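Local coordinates for protein thiazoline oxidase/subtilisin-like protease (Prochloron didemni, PDB 4H6X) that probably cleaves and macrocyclises precursor peptides during patellamide maturation, as a transamidating protease of the subtilisin-like family, at residues A[9-14]-A[22-27]; A[14-19]-A[229-234]; A[59-64]-A[153-158]; A[70-75]-A[98-103]. One frame throughout, in Å; residues are numbered along the deposited sequence.

Overall arrangement
The four contacts form two groups at the periphery of a subtilisin-like fold, built on a parallel sheet flanked by helices. Interactions 1 and 2 share Asp14 and have centres 14 Å apart; together they fix the N-terminal segment, first to helix 20-26 and then to the loop after strand 224-229. Interaction 3 ties the loop after strand 53-56 to helix 154-165, and interaction 4, its nearest atoms about 7 Å away, joins helix 70-82 to the start of helix 101-118. Interactions 1 and 3 lie on opposite sides of the chain's centre, with centres 36 Å apart. Ser274, His109 and Asp39 have charge-relay geometry consistent with a subtilase catalytic triad; helix 101-118 carries this histidine.

Interaction 1. Residues A[9-14]-A[22-27]; sequences HPHDLD and DLHNQT
The imidazoles of His11 and His24 meet obliquely, their planes at 45° and their centroids 5.6 Å apart, and the ring of Phe126 adjoins both. At the edges, in plane, lie the CA of Leu13 for the His11 ring and the carbonyl O of Thr27 for the His24 ring. With CG of His11 opposite the backbone N (chi1 -171°), the ring turns its edge to its own turn, where ND1 accepts from Leu13 N at 3.0 Å. The backbone N of His11 in turn gives a 2.7 Å bond to OD2 of Asp14, met from above the carboxylate plane. Replacing His11 with an alanine would probably leave Leu13 N without its acceptor and the His24 ring without one of its neighbours. His9 approaches the helix differently: its ND1 stops 3.7 Å from the carbonyl O of His24 and has no hydrogen-bond partner, while its backbone N reaches Asn25 OD1 through a water. That oxygen also accepts from Leu8 N. The example is of a type I beta turn, His11 to Asp14, that packs through its first and last residues against helix 20-26, whose His24 also touches Leu286 of helix 273-293.

Interaction 2. Residues A[14-19]-A[229-234]; sequences DERIPG and AKVDGT
A guanidinium laid over an aliphatic residue, with no direct hydrogen bond between the two segments, is the unusual feature of the meeting of Arg16 with Val231. One face of the charged group rests on the valine: NH2 of Arg16 comes within 3.7 Å of Val231 CA, and CG2 of Val231 sits over the centre of the group, 4.1 Å from CZ of Arg16. The arginine chain bends at chi3 (68°), which turns the flat end across the valine. The polar connection is indirect. NE of Arg16 gives a 3.0 Å bond to a water lying in the guanidinium plane, and that water donates to the carbonyl O of Lys230 at 2.8 Å. The receiving loop is a type I beta turn from Lys230 to Gly233, overlapped by an Asx turn at Asp232. Asp232 OD1 accepts there from Thr234 N and also, with its syn lone pair, from Thr234 OG1 at 2.6 Å. The loop links strand 224-229 to strand 249-253 at one border of the parallel sheet, and Arg16 touches Pro253 of the latter. Glu255 serves both sides, its backbone O accepting from Arg16 NH2 and its OE1 from Val231 N. The chemistry thus implies a join made by dispersion over the guanidinium face and by hydrogen bonds at its rim, with a water and a third segment as intermediaries.

Interaction 3. Residues A[59-64]-A[153-158]; sequences PYWHEP and PLNLAR
Arg158 lies along one face of Trp61, and nearly every atom of its side chain finds a part of the indole. CB starts at the rim of the six-membered ring, 3.4 Å from CZ2 of Trp61. CD makes a CH-pi contact with the five-membered ring, 4.3 Å from its centroid. A bend at chi3 (75°) then brings the end of the chain down flat: NE comes near CD2, CZ stands 3.6 Å from CG of Trp61, NH1 reaches towards CD1, and NH2 is 3.4 Å from CB of Trp61. Guanidinium and indole are inclined by only 13°, a stacked cation-pi pair. NH2 also gives a hydrogen bond to a water that bonds to Tyr60 OH.

In the fold, this pairing ties the loop after strand 53-56, an outermost strand of the parallel sheet, to the first turn of helix 154-165. Trp61 belongs to a type I beta turn from Pro59 to His62, and CB of Pro59 lies against the indole face opposite Arg158, toward its rim.

The edge of the indole is used as well. Trp61 NE1 donates to Asn155 OD1 at 2.8 Å, almost straight (166°) and in the ring plane. His62 NE2 grips the same oxygen at 2.8 Å, tilted from the carbonyl plane, so two donors hold the amide while its ND2 is taken by Gln139 OE1. A leucine in place of Trp61 would probably leave Asn155 OD1 with His62 alone of these two donors and the Arg158 guanidinium without its flat seat.

Interaction 4. Residues A[70-75]-A[98-103]; sequences PEDYAA and PDTKDR
Asp72 and Thr100 carry the close part of this contact between them, joined by one hydrogen bond. The hydroxyl OG1 of Thr100 donates to OD2 of Asp72 at 2.8 Å, arriving from well above the carboxylate plane, 53° out of it. The methyl group packs beside the same oxygen, with Thr100 CG2 3.4 Å from Asp72 OD2, and CB of Thr100 follows at 3.5 Å. Hydroxyl and methyl, two branches of one CB, thus both meet the same carboxylate oxygen as the two side chains cross at about a right angle. Asp72 also touches Ile97 and Ile104, which border the pair.

Elsewhere the segments stand apart. The closest approach of their CA atoms, Asp72 to Thr100, is 7.4 Å, and the total surface buried is only 94 Å². On this looser side the flanking polar groups look to other partners: Tyr73 OH bonds to Asn107, Arg103 forms a salt bridge with Asp140, and Lys101 does so with Glu94.

Thr100 occupies the N-cap position of helix 101-118 but makes no capping bond with its side chain. With chi1 at 52°, OG1 sits between the backbone N and the carbonyl carbon, directed at helix 70-82. In subtilases the corresponding helix carries the catalytic histidine, here probably His109, further along. The chemistry implies a single directional bond, and the carboxylate, set near the start of a helix and given a hydroxyl donor, is likely to be favoured in its ionised form.

Interaction 1. Residues A[9-14]-A[22-27]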
loop_
_atom_site.group_PDB
_atom_site.type_symbol
_atom_site.label_atom_id
_atom_site.label_comp_id
_atom_site.label_asym_id
_atom_site.label_seq_id
_atom_site.Cartn_x
_atom_site.Cartn_y
_atom_site.Cartn_z
ATOM N N HIS A 9 -16.963 -3.289 11.373
ATOM C CA HIS A 9 -15.687 -2.604 11.572
ATOM C C HIS A 9 -15.618 -1.337 10.732
ATOM O O HIS A 9 -14.979 -1.330 9.673
ATOM C CB HIS A 9 -14.530 -3.546 11.249
ATOM C CG HIS A 9 -14.551 -4.817 12.040
ATOM N ND1 HIS A 9 -15.156 -5.968 11.584
ATOM C CD2 HIS A 9 -14.063 -5.111 13.268
ATOM C CE1 HIS A 9 -15.025 -6.923 12.488
ATOM N NE2 HIS A 9 -14.365 -6.428 13.519
ATOM N N PRO A 10 -16.287 -0.260 11.199
ATOM C CA PRO A 10 -16.350 0.999 10.462
ATOM C C PRO A 10 -14.952 1.462 10.058
ATOM O O PRO A 10 -14.050 1.516 10.892
ATOM C CB PRO A 10 -16.961 1.976 11.476
ATOM C CG PRO A 10 -17.723 1.115 12.422
ATOM C CD PRO A 10 -16.950 -0.162 12.517
ATOM N N HIS A 11 -14.787 1.772 8.782
ATOM C CA HIS A 11 -13.508 2.201 8.248
ATOM C C HIS A 11 -13.729 3.526 7.559
ATOM O O HIS A 11 -14.790 3.752 6.982
ATOM C CB HIS A 11 -12.970 1.170 7.246
ATOM C CG HIS A 11 -11.562 1.435 6.805
ATOM N ND1 HIS A 11 -11.254 2.346 5.819
ATOM C CD2 HIS A 11 -10.384 0.915 7.221
ATOM C CE1 HIS A 11 -9.944 2.380 5.649
ATOM N NE2 HIS A 11 -9.392 1.519 6.488
ATOM N N ASP A 12 -12.714 4.384 7.608
ATOM C CA ASP A 12 -12.724 5.708 6.984
ATOM C C ASP A 12 -13.168 5.704 5.519
ATOM O O ASP A 12 -13.756 6.687 5.047
ATOM C CB ASP A 12 -11.330 6.338 7.111
ATOM C CG ASP A 12 -11.257 7.735 6.535
ATOM O OD1 ASP A 12 -11.874 8.659 7.114
ATOM O OD2 ASP A 12 -10.562 7.928 5.515
ATOM N N LEU A 13 -12.887 4.607 4.805
ATOM C CA LEU A 13 -13.139 4.540 3.362
ATOM C C LEU A 13 -14.404 3.752 2.999
ATOM O O LEU A 13 -14.702 3.573 1.813
ATOM C CB LEU A 13 -11.911 3.967 2.614
ATOM C CG LEU A 13 -10.590 4.738 2.740
ATOM C CD1 LEU A 13 -9.416 3.983 2.120
ATOM C CD2 LEU A 13 -10.713 6.146 2.152
ATOM N N ASP A 14 -15.140 3.293 4.014
ATOM C CA ASP A 14 -16.391 2.547 3.799
ATOM C C ASP A 14 -17.323 3.219 2.793
ATOM O O ASP A 14 -17.844 2.562 1.886
ATOM C CB ASP A 14 -17.144 2.312 5.112
ATOM C CG ASP A 14 -16.544 1.197 5.945
ATOM O OD1 ASP A 14 -15.776 0.353 5.407
ATOM O OD2 ASP A 14 -16.853 1.154 7.157
ATOM N N ASP A 22 -18.819 -4.637 4.010
ATOM C CA ASP A 22 -19.244 -6.045 3.872
ATOM C C ASP A 22 -18.069 -7.028 3.819
ATOM O O ASP A 22 -18.125 -8.109 4.406
ATOM C CB ASP A 22 -20.145 -6.247 2.636
ATOM C CG ASP A 22 -21.507 -5.544 2.760
ATOM O OD1 ASP A 22 -22.068 -5.488 3.877
ATOM O OD2 ASP A 22 -22.021 -5.049 1.725
ATOM N N LEU A 23 -17.011 -6.668 3.097
ATOM C CA LEU A 23 -15.823 -7.520 3.072
ATOM C C LEU A 23 -15.186 -7.523 4.461
ATOM O O LEU A 23 -14.823 -8.595 4.971
ATOM C CB LEU A 23 -14.840 -7.094 1.973
ATOM C CG LEU A 23 -13.474 -7.797 1.804
ATOM C CD1 LEU A 23 -13.558 -9.320 1.687
ATOM C CD2 LEU A 23 -12.767 -7.208 0.596
ATOM N N HIS A 24 -15.093 -6.345 5.092
ATOM C CA HIS A 24 -14.579 -6.275 6.483
ATOM C C HIS A 24 -15.402 -7.142 7.438
ATOM O O HIS A 24 -14.856 -7.767 8.356
ATOM C CB HIS A 24 -14.504 -4.840 7.015
ATOM C CG HIS A 24 -13.248 -4.109 6.640
ATOM N ND1 HIS A 24 -12.062 -4.751 6.351
ATOM C CD2 HIS A 24 -12.990 -2.785 6.538
ATOM C CE1 HIS A 24 -11.136 -3.852 6.064
ATOM N NE2 HIS A 24 -11.672 -2.652 6.171
ATOM N N ASN A 25 -16.713 -7.204 7.198
ATOM C CA ASN A 25 -17.593 -8.047 8.014
ATOM C C ASN A 25 -17.239 -9.517 7.941
ATOM O O ASN A 25 -17.534 -10.268 8.865
ATOM C CB ASN A 25 -19.061 -7.841 7.633
ATOM C CG ASN A 25 -19.576 -6.481 8.048
ATOM O OD1 ASN A 25 -18.916 -5.761 8.802
ATOM N ND2 ASN A 25 -20.751 -6.116 7.556
ATOM N N GLN A 26 -16.603 -9.914 6.840
ATOM C CA GLN A 26 -16.207 -11.309 6.617
ATOM C C GLN A 26 -14.753 -11.599 7.030
ATOM O O GLN A 26 -14.459 -12.671 7.574
ATOM C CB GLN A 26 -16.432 -11.687 5.154
ATOM C CG GLN A 26 -17.858 -11.447 4.685
ATOM C CD GLN A 26 -18.185 -12.163 3.393
ATOM O OE1 GLN A 26 -17.938 -13.356 3.254
ATOM N NE2 GLN A 26 -18.755 -11.435 2.443
ATOM N N THR A 27 -13.851 -10.647 6.761
ATOM C CA THR A 27 -12.438 -10.786 7.145
ATOM C C THR A 27 -11.749 -9.430 7.405
ATOM O O THR A 27 -12.083 -8.413 6.780
ATOM C CB THR A 27 -11.631 -11.669 6.133
ATOM O OG1 THR A 27 -10.318 -11.950 6.647
ATOM C CG2 THR A 27 -11.513 -11.020 4.756
HETATM O O HOH W 1 -17.327 -3.383 8.535
#

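Interaction 2. Residues A[14-19]-A[229-234]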
loop_
_atom_site.group_PDB
_atom_site.type_symbol
_atom_site.label_atom_id
_atom_site.label_comp_id
_atom_site.label_asym_id
_atom_site.label_seq_id
_atom_site.Cartn_x
_atom_site.Cartn_y
_atom_site.Cartn_z
ATOM N N ASP A 14 -15.140 3.293 4.014
ATOM C CA ASP A 14 -16.391 2.547 3.799
ATOM C C ASP A 14 -17.323 3.219 2.793
ATOM O O ASP A 14 -17.844 2.562 1.886
ATOM C CB ASP A 14 -17.144 2.312 5.112
ATOM C CG ASP A 14 -16.544 1.197 5.945
ATOM O OD1 ASP A 14 -15.776 0.353 5.407
ATOM O OD2 ASP A 14 -16.853 1.154 7.157
ATOM N N GLU A 15 -17.517 4.526 2.951
ATOM C CA GLU A 15 -18.428 5.268 2.092
ATOM C C GLU A 15 -17.860 5.502 0.703
ATOM O O GLU A 15 -18.609 5.628 -0.261
ATOM C CB GLU A 15 -18.846 6.596 2.742
ATOM C CG GLU A 15 -19.738 6.426 3.969
ATOM C CD GLU A 15 -20.971 5.574 3.693
ATOM O OE1 GLU A 15 -21.704 5.868 2.721
ATOM O OE2 GLU A 15 -21.212 4.606 4.450
ATOM N N ARG A 16 -16.535 5.538 0.597
ATOM C CA ARG A 16 -15.889 5.770 -0.689
ATOM C C ARG A 16 -15.668 4.473 -1.466
ATOM O O ARG A 16 -15.394 4.510 -2.660
ATOM C CB ARG A 16 -14.572 6.531 -0.492
ATOM C CG ARG A 16 -14.773 7.973 -0.036
ATOM C CD ARG A 16 -13.477 8.628 0.439
ATOM N NE ARG A 16 -12.517 8.849 -0.649
ATOM C CZ ARG A 16 -11.312 9.401 -0.495
ATOM N NH1 ARG A 16 -10.894 9.795 0.703
ATOM N NH2 ARG A 16 -10.524 9.562 -1.552
ATOM N N ILE A 17 -15.768 3.335 -0.779
ATOM C CA ILE A 17 -15.524 2.025 -1.404
ATOM C C ILE A 17 -16.691 1.071 -1.161
ATOM O O ILE A 17 -16.725 0.357 -0.158
ATOM C CB ILE A 17 -14.187 1.375 -0.957
ATOM C CG1 ILE A 17 -13.021 2.359 -1.151
ATOM C CG2 ILE A 17 -13.922 0.110 -1.755
ATOM C CD1 ILE A 17 -11.692 1.885 -0.591
ATOM N N PRO A 18 -17.654 1.045 -2.101
ATOM C CA PRO A 18 -18.766 0.099 -2.016
ATOM C C PRO A 18 -18.260 -1.322 -1.762
ATOM O O PRO A 18 -17.318 -1.764 -2.413
ATOM C CB PRO A 18 -19.412 0.213 -3.408
ATOM C CG PRO A 18 -19.116 1.615 -3.831
ATOM C CD PRO A 18 -17.707 1.844 -3.340
ATOM N N GLY A 19 -18.851 -2.020 -0.796
ATOM C CA GLY A 19 -18.470 -3.403 -0.511
ATOM C C GLY A 19 -17.384 -3.566 0.545
ATOM O O GLY A 19 -17.171 -4.678 1.051
ATOM N N ALA A 229 -8.274 8.018 -7.410
ATOM C CA ALA A 229 -9.573 8.675 -7.539
ATOM C C ALA A 229 -9.707 9.798 -6.518
ATOM O O ALA A 229 -9.187 9.712 -5.399
ATOM C CB ALA A 229 -10.703 7.666 -7.348
ATOM N N LYS A 230 -10.416 10.851 -6.912
ATOM C CA LYS A 230 -10.801 11.922 -5.994
ATOM C C LYS A 230 -11.811 11.376 -4.990
ATOM O O LYS A 230 -12.338 10.280 -5.181
ATOM C CB LYS A 230 -11.402 13.099 -6.771
ATOM C CG LYS A 230 -10.453 13.752 -7.767
ATOM C CD LYS A 230 -10.849 15.194 -8.067
ATOM C CE LYS A 230 -11.786 15.305 -9.260
ATOM N NZ LYS A 230 -12.311 16.692 -9.418
ATOM N N VAL A 231 -12.072 12.130 -3.925
ATOM C CA VAL A 231 -13.128 11.791 -2.955
ATOM C C VAL A 231 -14.463 11.351 -3.607
ATOM O O VAL A 231 -15.184 10.510 -3.051
ATOM C CB VAL A 231 -13.375 12.958 -1.962
ATOM C CG1 VAL A 231 -14.480 12.613 -0.972
ATOM C CG2 VAL A 231 -12.093 13.313 -1.219
ATOM N N ASP A 232 -14.782 11.895 -4.782
ATOM C CA ASP A 232 -16.048 11.553 -5.455
ATOM C C ASP A 232 -15.958 10.440 -6.515
ATOM O O ASP A 232 -16.879 10.279 -7.314
ATOM C CB ASP A 232 -16.727 12.808 -6.034
ATOM C CG ASP A 232 -15.963 13.408 -7.203
ATOM O OD1 ASP A 232 -15.485 12.658 -8.082
ATOM O OD2 ASP A 232 -15.851 14.646 -7.251
ATOM N N GLY A 233 -14.854 9.692 -6.538
ATOM C CA GLY A 233 -14.723 8.557 -7.459
ATOM C C GLY A 233 -14.095 8.840 -8.817
ATOM O O GLY A 233 -13.662 7.909 -9.499
ATOM N N THR A 234 -14.055 10.113 -9.221
ATOM C CA THR A 234 -13.425 10.523 -10.494
ATOM C C THR A 234 -11.893 10.587 -10.362
ATOM O O THR A 234 -11.388 10.809 -9.264
ATOM C CB THR A 234 -13.952 11.893 -10.992
ATOM O OG1 THR A 234 -13.711 12.896 -9.999
ATOM C CG2 THR A 234 -15.442 11.828 -11.300
HETATM O O HOH W 2 -12.799 8.029 -3.516
#

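Interaction 3. Residues A[59-64]-A[153-158]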
loop_
_atom_site.group_PDB
_atom_site.type_symbol
_atom_site.label_atom_id
_atom_site.label_comp_id
_atom_site.label_asym_id
_atom_site.label_seq_id
_atom_site.Cartn_x
_atom_site.Cartn_y
_atom_site.Cartn_z
ATOM N N PRO A 59 17.421 -4.978 3.378
ATOM C CA PRO A 59 18.235 -5.622 2.335
ATOM C C PRO A 59 19.677 -5.716 2.841
ATOM O O PRO A 59 20.270 -4.692 3.191
ATOM C CB PRO A 59 18.135 -4.643 1.155
ATOM C CG PRO A 59 16.866 -3.897 1.394
ATOM C CD PRO A 59 16.759 -3.761 2.888
ATOM N N TYR A 60 20.225 -6.929 2.892
ATOM C CA TYR A 60 21.537 -7.146 3.501
ATOM C C TYR A 60 22.690 -6.548 2.678
ATOM O O TYR A 60 23.816 -6.392 3.183
ATOM C CB TYR A 60 21.747 -8.633 3.741
ATOM C CG TYR A 60 21.566 -9.482 2.490
ATOM C CD1 TYR A 60 22.643 -9.760 1.660
ATOM C CD2 TYR A 60 20.312 -9.975 2.135
ATOM C CE1 TYR A 60 22.489 -10.522 0.522
ATOM C CE2 TYR A 60 20.138 -10.740 0.991
ATOM C CZ TYR A 60 21.232 -11.013 0.196
ATOM O OH TYR A 60 21.083 -11.735 -0.940
ATOM N N TRP A 61 22.405 -6.233 1.416
ATOM C CA TRP A 61 23.379 -5.604 0.523
ATOM C C TRP A 61 23.456 -4.075 0.658
ATOM O O TRP A 61 24.276 -3.436 -0.005
ATOM C CB TRP A 61 23.138 -6.022 -0.942
ATOM C CG TRP A 61 21.793 -5.600 -1.516
ATOM C CD1 TRP A 61 21.518 -4.460 -2.224
ATOM C CD2 TRP A 61 20.565 -6.339 -1.450
ATOM N NE1 TRP A 61 20.189 -4.435 -2.579
ATOM C CE2 TRP A 61 19.581 -5.576 -2.116
ATOM C CE3 TRP A 61 20.200 -7.577 -0.887
ATOM C CZ2 TRP A 61 18.242 -6.008 -2.234
ATOM C CZ3 TRP A 61 18.851 -8.011 -1.006
ATOM C CH2 TRP A 61 17.904 -7.224 -1.675
ATOM N N HIS A 62 22.632 -3.492 1.531
ATOM C CA HIS A 62 22.713 -2.052 1.835
ATOM C C HIS A 62 23.641 -1.759 3.005
ATOM O O HIS A 62 23.649 -2.488 3.986
ATOM C CB HIS A 62 21.330 -1.477 2.173
ATOM C CG HIS A 62 20.377 -1.465 1.020
ATOM N ND1 HIS A 62 19.026 -1.237 1.179
ATOM C CD2 HIS A 62 20.572 -1.664 -0.307
ATOM C CE1 HIS A 62 18.435 -1.271 -0.004
ATOM N NE2 HIS A 62 19.350 -1.530 -0.923
ATOM N N GLU A 63 24.423 -0.691 2.894
ATOM C CA GLU A 63 25.114 -0.129 4.058
ATOM C C GLU A 63 24.047 0.510 4.952
ATOM O O GLU A 63 23.197 1.249 4.455
ATOM C CB GLU A 63 26.151 0.915 3.636
ATOM C CG GLU A 63 27.411 0.353 2.986
ATOM C CD GLU A 63 28.279 -0.477 3.933
ATOM O OE1 GLU A 63 28.161 -0.335 5.176
ATOM O OE2 GLU A 63 29.094 -1.279 3.425
ATOM N N PRO A 64 24.051 0.193 6.261
ATOM C CA PRO A 64 23.051 0.823 7.131
ATOM C C PRO A 64 23.241 2.344 7.207
ATOM O O PRO A 64 24.368 2.821 7.265
ATOM C CB PRO A 64 23.316 0.170 8.492
ATOM C CG PRO A 64 23.899 -1.158 8.143
ATOM C CD PRO A 64 24.786 -0.876 6.963
ATOM N N PRO A 153 16.745 0.114 -10.573
ATOM C CA PRO A 153 16.108 -1.046 -11.203
ATOM C C PRO A 153 16.793 -2.328 -10.769
ATOM O O PRO A 153 16.109 -3.307 -10.434
ATOM C CB PRO A 153 16.323 -0.812 -12.707
ATOM C CG PRO A 153 16.884 0.568 -12.836
ATOM C CD PRO A 153 17.560 0.871 -11.531
ATOM N N LEU A 154 18.128 -2.317 -10.756
ATOM C CA LEU A 154 18.892 -3.420 -10.183
ATOM C C LEU A 154 18.543 -3.648 -8.709
ATOM O O LEU A 154 18.282 -4.780 -8.296
ATOM C CB LEU A 154 20.392 -3.191 -10.337
ATOM C CG LEU A 154 21.346 -4.084 -9.534
ATOM C CD1 LEU A 154 21.084 -5.568 -9.768
ATOM C CD2 LEU A 154 22.788 -3.727 -9.875
ATOM N N ASN A 155 18.541 -2.573 -7.925
ATOM C CA ASN A 155 18.210 -2.678 -6.513
ATOM C C ASN A 155 16.779 -3.163 -6.299
ATOM O O ASN A 155 16.522 -3.969 -5.403
ATOM C CB ASN A 155 18.426 -1.347 -5.800
ATOM C CG ASN A 155 18.204 -1.453 -4.310
ATOM O OD1 ASN A 155 18.894 -2.212 -3.622
ATOM N ND2 ASN A 155 17.227 -0.702 -3.797
ATOM N N LEU A 156 15.853 -2.682 -7.123
ATOM C CA LEU A 156 14.471 -3.110 -7.009
ATOM C C LEU A 156 14.337 -4.594 -7.372
ATOM O O LEU A 156 13.628 -5.340 -6.702
ATOM C CB LEU A 156 13.551 -2.221 -7.843
ATOM C CG LEU A 156 12.043 -2.492 -7.770
ATOM C CD1 LEU A 156 11.485 -2.613 -6.343
ATOM C CD2 LEU A 156 11.329 -1.382 -8.534
ATOM N N ALA A 157 15.042 -5.018 -8.420
ATOM C CA ALA A 157 15.069 -6.434 -8.807
ATOM C C ALA A 157 15.567 -7.313 -7.653
ATOM O O ALA A 157 14.969 -8.330 -7.325
ATOM C CB ALA A 157 15.942 -6.635 -10.040
ATOM N N ARG A 158 16.679 -6.910 -7.053
ATOM C CA ARG A 158 17.226 -7.628 -5.899
ATOM C C ARG A 158 16.221 -7.673 -4.730
ATOM O O ARG A 158 16.066 -8.702 -4.070
ATOM C CB ARG A 158 18.546 -6.984 -5.475
ATOM C CG ARG A 158 19.628 -7.068 -6.550
ATOM C CD ARG A 158 20.939 -6.444 -6.067
ATOM N NE ARG A 158 21.660 -7.303 -5.114
ATOM C CZ ARG A 158 22.866 -7.017 -4.605
ATOM N NH1 ARG A 158 23.492 -5.878 -4.930
ATOM N NH2 ARG A 158 23.449 -7.872 -3.773
HETATM O O HOH W 3 22.820 -10.777 -2.732
#

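Interaction 4. Residues A[70-75]-A[98-103]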
loop_
_atom_site.group_PDB
_atom_site.type_symbol
_atom_site.label_atom_id
_atom_site.label_comp_id
_atom_site.label_asym_id
_atom_site.label_seq_id
_atom_site.Cartn_x
_atom_site.Cartn_y
_atom_site.Cartn_z
ATOM N N PRO A 70 14.159 12.578 15.664
ATOM C CA PRO A 70 12.785 13.072 15.738
ATOM C C PRO A 70 12.692 14.538 15.314
ATOM O O PRO A 70 11.717 14.937 14.673
ATOM C CB PRO A 70 12.432 12.908 17.222
ATOM C CG PRO A 70 13.312 11.798 17.695
ATOM C CD PRO A 70 14.591 11.940 16.924
ATOM N N GLU A 71 13.719 15.327 15.641
ATOM C CA GLU A 71 13.733 16.749 15.299
ATOM C C GLU A 71 13.681 16.958 13.787
ATOM O O GLU A 71 12.977 17.844 13.300
ATOM C CB GLU A 71 14.963 17.453 15.904
ATOM C CG GLU A 71 15.015 17.481 17.435
ATOM C CD GLU A 71 15.124 16.112 18.074
ATOM O OE1 GLU A 71 16.025 15.324 17.714
ATOM O OE2 GLU A 71 14.293 15.814 18.953
ATOM N N ASP A 72 14.412 16.128 13.043
ATOM C CA ASP A 72 14.372 16.188 11.582
ATOM C C ASP A 72 12.970 15.862 11.043
ATOM O O ASP A 72 12.452 16.577 10.182
ATOM C CB ASP A 72 15.441 15.292 10.967
ATOM C CG ASP A 72 16.796 15.970 10.895
ATOM O OD1 ASP A 72 16.973 17.024 11.542
ATOM O OD2 ASP A 72 17.679 15.463 10.178
ATOM N N TYR A 73 12.341 14.821 11.575
ATOM C CA TYR A 73 10.968 14.517 11.171
ATOM C C TYR A 73 10.021 15.675 11.512
ATOM O O TYR A 73 9.198 16.063 10.686
ATOM C CB TYR A 73 10.484 13.200 11.777
ATOM C CG TYR A 73 11.076 11.957 11.119
ATOM C CD1 TYR A 73 10.818 11.658 9.772
ATOM C CD2 TYR A 73 11.881 11.074 11.846
ATOM C CE1 TYR A 73 11.351 10.520 9.177
ATOM C CE2 TYR A 73 12.421 9.932 11.258
ATOM C CZ TYR A 73 12.149 9.655 9.926
ATOM O OH TYR A 73 12.682 8.519 9.337
ATOM N N ALA A 74 10.175 16.248 12.713
ATOM C CA ALA A 74 9.318 17.359 13.160
ATOM C C ALA A 74 9.436 18.551 12.240
ATOM O O ALA A 74 8.443 19.209 11.954
ATOM C CB ALA A 74 9.633 17.757 14.604
ATOM N N ALA A 75 10.654 18.820 11.768
ATOM C CA ALA A 75 10.893 19.887 10.816
ATOM C C ALA A 75 10.144 19.646 9.499
ATOM O O ALA A 75 9.495 20.543 8.963
ATOM C CB ALA A 75 12.383 20.050 10.571
ATOM N N PRO A 98 18.497 19.724 4.829
ATOM C CA PRO A 98 19.019 19.520 3.471
ATOM C C PRO A 98 19.536 18.094 3.237
ATOM O O PRO A 98 19.347 17.538 2.154
ATOM C CB PRO A 98 20.172 20.540 3.376
ATOM C CG PRO A 98 20.615 20.736 4.794
ATOM C CD PRO A 98 19.345 20.660 5.601
ATOM N N ASP A 99 20.142 17.500 4.260
ATOM C CA ASP A 99 20.806 16.209 4.115
ATOM C C ASP A 99 19.916 15.006 4.427
ATOM O O ASP A 99 20.289 13.864 4.137
ATOM C CB ASP A 99 22.060 16.165 4.985
ATOM C CG ASP A 99 23.030 17.294 4.669
ATOM O OD1 ASP A 99 23.180 17.670 3.478
ATOM O OD2 ASP A 99 23.636 17.808 5.629
ATOM N N THR A 100 18.748 15.246 5.010
ATOM C CA THR A 100 17.875 14.134 5.392
ATOM C C THR A 100 16.481 14.169 4.751
ATOM O O THR A 100 15.711 13.218 4.891
ATOM C CB THR A 100 17.716 14.067 6.917
ATOM O OG1 THR A 100 17.311 15.355 7.380
ATOM C CG2 THR A 100 19.059 13.639 7.599
ATOM N N LYS A 101 16.163 15.253 4.058
ATOM C CA LYS A 101 14.838 15.433 3.455
ATOM C C LYS A 101 14.412 14.296 2.513
ATOM O O LYS A 101 13.242 13.916 2.502
ATOM C CB LYS A 101 14.752 16.767 2.712
ATOM C CG LYS A 101 15.646 16.871 1.481
ATOM C CD LYS A 101 15.458 18.212 0.780
ATOM C CE LYS A 101 16.339 18.332 -0.450
ATOM N NZ LYS A 101 16.017 19.548 -1.258
ATOM N N ASP A 102 15.351 13.785 1.712
ATOM C CA ASP A 102 15.044 12.759 0.711
ATOM C C ASP A 102 14.670 11.450 1.399
ATOM O O ASP A 102 13.646 10.844 1.069
ATOM C CB ASP A 102 16.226 12.526 -0.235
ATOM C CG ASP A 102 16.530 13.725 -1.104
ATOM O OD1 ASP A 102 15.588 14.319 -1.669
ATOM O OD2 ASP A 102 17.730 14.064 -1.236
ATOM N N ARG A 103 15.481 11.044 2.376
ATOM C CA ARG A 103 15.193 9.845 3.174
ATOM C C ARG A 103 13.916 10.015 3.976
ATOM O O ARG A 103 13.173 9.055 4.166
ATOM C CB ARG A 103 16.335 9.514 4.139
ATOM C CG ARG A 103 17.641 9.105 3.469
ATOM C CD ARG A 103 18.735 8.925 4.522
ATOM N NE ARG A 103 18.361 7.917 5.505
ATOM C CZ ARG A 103 18.799 7.870 6.762
ATOM N NH1 ARG A 103 19.632 8.789 7.221
ATOM N NH2 ARG A 103 18.394 6.892 7.564
#